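PDB 4XG1: diaminopimelate decarboxylase from Psychromonas ingrahamii, which catalyses the pyridoxal 5'-phosphate-dependent decarboxylation of meso-2,6-diaminopimelate to L-lysine, the last step of lysine biosynthesis by the diaminopimelate route. Local coordinates for the interface of chains A and B. Numbering follows the deposited sequence. Chains: chain A/B, Diaminopimelate decarboxylase.

Contact 1: the interface of chains A and B. Residues chain A 308, 312, 349, 384; chain B 312, 316-317, 380.
A:Ile312 and B:Ile312 meet tip to tip through their delta methyls, CD1 to CD1 at 3.7 Å, one residue from each copy of the homodimer. In each isoleucine the CG1 branch runs anti to the backbone N (chi1 -156° in A:Ile312), which, with the chain extended beyond it, carries CD1 toward its twin. Next to this pair comes A:Met308, whose chain bends at the sulfur and brings CE within 3.9 Å of B:Leu316 CD2; the two side chains meet at a slant. The same methyl also touches CE of B:Met380, so it reaches both partners on its chain B side. B:Met380 in turn lies alongside A:Tyr384, both pointing the same way, with its CG over one face of the ring, 4.0 Å from the centroid and displaced toward the rim: a CH-pi contact. Farther out, the B:Tyr317 ring rests with one face on B:Leu316 CG and turns its hydroxyl toward the other chain. That hydroxyl, OH, donates a hydrogen bond of 2.8 Å to OE1 of A:Glu349, meeting the carboxylate from above its plane, 40° out of it. The second carboxylate oxygen, OE2 of A:Glu349, accepts a bond from OH of A:Tyr384 at 2.5 Å through its anti lone pair. Were A:Glu349 an alanine, the hydroxyls of B:Tyr317 and A:Tyr384 would probably lose the carboxylate they share. The site belongs to the dimer's active-site region: A:Glu349 adjoins A:Cys348, the probable proton donor, and both A:Glu349 and B:Tyr317 are likely substrate-binding residues, so each pocket appears to draw on both subunits. The B:Tyr317 hydroxyl OH also lies 3.1 Å from A:Glu349 OE2.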
loop_
_atom_site.group_PDB
_atom_site.type_symbol
_atom_site.label_atom_id
_atom_site.label_comp_id
_atom_site.label_asym_id
_atom_site.label_seq_id
_atom_site.Cartn_x
_atom_site.Cartn_y
_atom_site.Cartn_z
ATOM N N MET A 308 -6.170 -5.988 0.251
ATOM C CA MET A 308 -5.050 -5.383 0.967
ATOM C C MET A 308 -4.888 -3.884 0.665
ATOM O O MET A 308 -4.368 -3.158 1.473
ATOM C CB MET A 308 -3.758 -6.117 0.645
ATOM C CG MET A 308 -3.315 -5.885 -0.785
ATOM S SD MET A 308 -1.886 -6.853 -1.250
ATOM C CE MET A 308 -0.651 -5.788 -0.592
ATOM N N ILE A 312 -4.468 -3.176 4.907
ATOM C CA ILE A 312 -3.178 -3.836 4.692
ATOM C C ILE A 312 -2.585 -4.553 5.921
ATOM O O ILE A 312 -1.620 -5.283 5.805
ATOM C CB ILE A 312 -2.164 -2.834 4.140
ATOM C CG1 ILE A 312 -1.056 -3.571 3.382
ATOM C CG2 ILE A 312 -1.579 -2.014 5.270
ATOM C CD1 ILE A 312 -0.197 -2.671 2.515
ATOM N N GLU A 349 -2.231 -11.045 -5.770
ATOM C CA GLU A 349 -1.063 -11.511 -5.018
ATOM C C GLU A 349 -1.525 -12.472 -3.985
ATOM O O GLU A 349 -2.619 -12.284 -3.438
ATOM C CB GLU A 349 -0.490 -10.348 -4.230
ATOM C CG GLU A 349 0.593 -9.683 -4.946
ATOM C CD GLU A 349 1.106 -8.505 -4.191
ATOM O OE1 GLU A 349 1.409 -8.656 -2.964
ATOM O OE2 GLU A 349 1.206 -7.455 -4.871
ATOM N N TYR A 384 -3.834 0.081 -5.324
ATOM C CA TYR A 384 -3.244 -1.023 -6.026
ATOM C C TYR A 384 -4.297 -1.839 -6.833
ATOM O O TYR A 384 -5.440 -2.011 -6.408
ATOM C CB TYR A 384 -2.525 -1.889 -5.015
ATOM C CG TYR A 384 -1.728 -3.054 -5.587
ATOM C CD1 TYR A 384 -0.933 -2.919 -6.750
ATOM C CD2 TYR A 384 -1.707 -4.256 -4.927
ATOM C CE1 TYR A 384 -0.172 -3.970 -7.219
ATOM C CE2 TYR A 384 -0.953 -5.299 -5.384
ATOM C CZ TYR A 384 -0.161 -5.141 -6.530
ATOM O OH TYR A 384 0.543 -6.234 -6.969
ATOM N N ILE B 312 6.742 0.391 -1.265
ATOM C CA ILE B 312 6.442 -0.514 -0.146
ATOM C C ILE B 312 7.212 -1.837 -0.171
ATOM O O ILE B 312 7.152 -2.620 0.775
ATOM C CB ILE B 312 4.935 -0.755 -0.040
ATOM C CG1 ILE B 312 4.570 -1.201 1.389
ATOM C CG2 ILE B 312 4.497 -1.804 -1.036
ATOM C CD1 ILE B 312 3.108 -1.129 1.716
ATOM N N LEU B 316 7.195 -4.562 2.752
ATOM C CA LEU B 316 6.193 -5.604 2.630
ATOM C C LEU B 316 6.810 -6.970 2.345
ATOM O O LEU B 316 6.263 -7.994 2.764
ATOM C CB LEU B 316 5.173 -5.255 1.555
ATOM C CG LEU B 316 4.098 -6.321 1.332
ATOM C CD1 LEU B 316 3.317 -6.607 2.618
ATOM C CD2 LEU B 316 3.150 -5.834 0.240
ATOM N N TYR B 317 7.921 -6.988 1.606
ATOM C CA TYR B 317 8.511 -8.246 1.187
ATOM C C TYR B 317 9.953 -8.438 1.658
ATOM O O TYR B 317 10.561 -9.415 1.294
ATOM C CB TYR B 317 8.524 -8.313 -0.321
ATOM C CG TYR B 317 7.212 -7.997 -1.004
ATOM C CD1 TYR B 317 6.160 -8.888 -0.982
ATOM C CD2 TYR B 317 7.063 -6.864 -1.760
ATOM C CE1 TYR B 317 5.001 -8.611 -1.658
ATOM C CE2 TYR B 317 5.893 -6.586 -2.434
ATOM C CZ TYR B 317 4.884 -7.459 -2.389
ATOM O OH TYR B 317 3.718 -7.142 -3.032
ATOM N N MET B 380 1.786 0.492 -5.933
ATOM C CA MET B 380 1.466 0.107 -4.579
ATOM C C MET B 380 1.561 1.295 -3.635
ATOM O O MET B 380 1.488 1.084 -2.419
ATOM C CB MET B 380 2.365 -1.027 -4.083
ATOM C CG MET B 380 2.394 -2.201 -5.028
ATOM S SD MET B 380 3.171 -3.643 -4.304
ATOM C CE MET B 380 1.960 -4.182 -3.123
#

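Contact 2: the interface of chains A and B. Residues chain A 105-107, 127, 129-130, 133; chain B 292.
The CG of B:Phe292 is turned away from its own carbonyl carbon (chi1 -52°), pointing the ring out of its strand and into a cleft of chain A, while A:Arg133 starts out extended and then bends at chi3 (-76°) to bring the face of its guanidinium against the CE1 and CZ end of the ring. The ring's rim meets the guanidinium face at a tilt of 49°, not as a parallel stack: CE1 of B:Phe292 sits over the centre of that face, 3.5 Å from A:Arg133 CZ. A bond within chain A helps fix that face, NH1 of A:Arg133 donating to the backbone O of A:Lys107 at 2.9 Å, nearly in the guanidinium plane. A:Val105 presents its carbonyl O to the ring's edge, in plane, at 3.2 Å from CD2 of B:Phe292, where the polarised C-H groups would probably suit it. CB of A:Ser129 sits above the CD1 rim, on the same side as A:Ser127 OG, 3.5 Å from CD1 of B:Phe292. That ring face looks toward OG of A:Ser127 and the backbone N of A:Glu130, both displaced toward the rim. The carbons of A:Glu130 brush CZ of B:Phe292, and its carboxylate forms a salt bridge with A:Lys107, OE2 to NZ at 2.7 Å, which ties the helix to the loop behind the ring's tip. The pocket is largely polar in its walls, yet it buries 108 Å² of B:Phe292. In the fold, this is a knob-in-cleft contact: B:Phe292 projects from strand 284-294 of chain B, and the cleft lies between the loop at A:Val105 to A:Lys107 and the start of helix 128-140, within the pyridoxal-binding barrel domain of chain A.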
loop_
_atom_site.group_PDB
_atom_site.type_symbol
_atom_site.label_atom_id
_atom_site.label_comp_id
_atom_site.label_asym_id
_atom_site.label_seq_id
_atom_site.Cartn_x
_atom_site.Cartn_y
_atom_site.Cartn_z
ATOM N N VAL A 105 10.641 11.899 12.388
ATOM C CA VAL A 105 12.076 11.977 12.168
ATOM C C VAL A 105 12.490 12.750 10.950
ATOM O O VAL A 105 13.687 12.952 10.760
ATOM C CB VAL A 105 12.762 10.582 11.994
ATOM C CG1 VAL A 105 12.740 9.804 13.277
ATOM C CG2 VAL A 105 12.114 9.755 10.891
ATOM N N GLY A 106 11.556 13.061 10.057
ATOM C CA GLY A 106 11.942 13.550 8.709
ATOM C C GLY A 106 11.302 14.864 8.315
ATOM O O GLY A 106 11.098 15.120 7.141
ATOM N N LYS A 107 11.028 15.707 9.303
ATOM C CA LYS A 107 10.364 16.966 9.068
ATOM C C LYS A 107 11.152 17.842 8.112
ATOM O O LYS A 107 12.338 18.084 8.336
ATOM C CB LYS A 107 10.179 17.721 10.372
ATOM C CG LYS A 107 9.443 16.950 11.449
ATOM C CD LYS A 107 9.260 17.821 12.679
ATOM C CE LYS A 107 8.722 17.067 13.879
ATOM N NZ LYS A 107 9.752 16.245 14.593
ATOM N N SER A 127 16.329 14.305 16.113
ATOM C CA SER A 127 17.726 14.287 15.790
ATOM C C SER A 127 18.344 15.643 16.069
ATOM O O SER A 127 17.652 16.632 16.260
ATOM C CB SER A 127 17.963 13.915 14.347
ATOM O OG SER A 127 17.701 15.016 13.497
ATOM N N SER A 129 20.569 17.067 13.915
ATOM C CA SER A 129 20.411 17.772 12.667
ATOM C C SER A 129 19.090 18.552 12.630
ATOM O O SER A 129 19.029 19.631 12.067
ATOM C CB SER A 129 20.424 16.810 11.512
ATOM O OG SER A 129 21.669 16.766 10.875
ATOM N N GLU A 130 18.049 17.990 13.228
ATOM C CA GLU A 130 16.717 18.536 13.132
ATOM C C GLU A 130 16.623 19.807 13.970
ATOM O O GLU A 130 15.959 20.758 13.556
ATOM C CB GLU A 130 15.648 17.490 13.576
ATOM C CG GLU A 130 14.187 17.946 13.486
ATOM C CD GLU A 130 13.198 17.068 14.235
ATOM O OE1 GLU A 130 13.499 15.884 14.526
ATOM O OE2 GLU A 130 12.096 17.562 14.559
ATOM N N ARG A 133 17.900 22.565 11.986
ATOM C CA ARG A 133 16.987 22.919 10.937
ATOM C C ARG A 133 15.848 23.777 11.496
ATOM O O ARG A 133 15.465 24.768 10.882
ATOM C CB ARG A 133 16.437 21.665 10.249
ATOM C CG ARG A 133 15.407 22.002 9.195
ATOM C CD ARG A 133 14.945 20.796 8.420
ATOM N NE ARG A 133 15.931 20.373 7.436
ATOM C CZ ARG A 133 15.752 19.367 6.595
ATOM N NH1 ARG A 133 14.632 18.661 6.637
ATOM N NH2 ARG A 133 16.694 19.072 5.736
ATOM N N PHE B 292 18.385 14.034 6.983
ATOM C CA PHE B 292 19.238 13.994 8.145
ATOM C C PHE B 292 20.076 12.738 8.204
ATOM O O PHE B 292 19.735 11.724 7.581
ATOM C CB PHE B 292 18.415 13.989 9.397
ATOM C CG PHE B 292 17.408 15.079 9.469
ATOM C CD1 PHE B 292 17.770 16.382 9.238
ATOM C CD2 PHE B 292 16.106 14.798 9.815
ATOM C CE1 PHE B 292 16.843 17.388 9.313
ATOM C CE2 PHE B 292 15.166 15.801 9.908
ATOM C CZ PHE B 292 15.547 17.106 9.664
#

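Contact 1 and contact 2 belong to the same two-fold interface but have no residue in common, and the centres of their C-alpha atoms lie about 28 Å apart. Contact 1 is about 10 Å from the probable catalytic A:Cys348, whereas contact 2 is about 37 Å from it, so the first can bear directly on the active site and the second looks like a peripheral fastening. Contact 1 and its twin share the Ile312 pair at the two-fold axis, while contact 2 and its twin lie farther out on either side; together they probably hold the subunits in register, which should help keep the pockets formed from both chains correctly assembled.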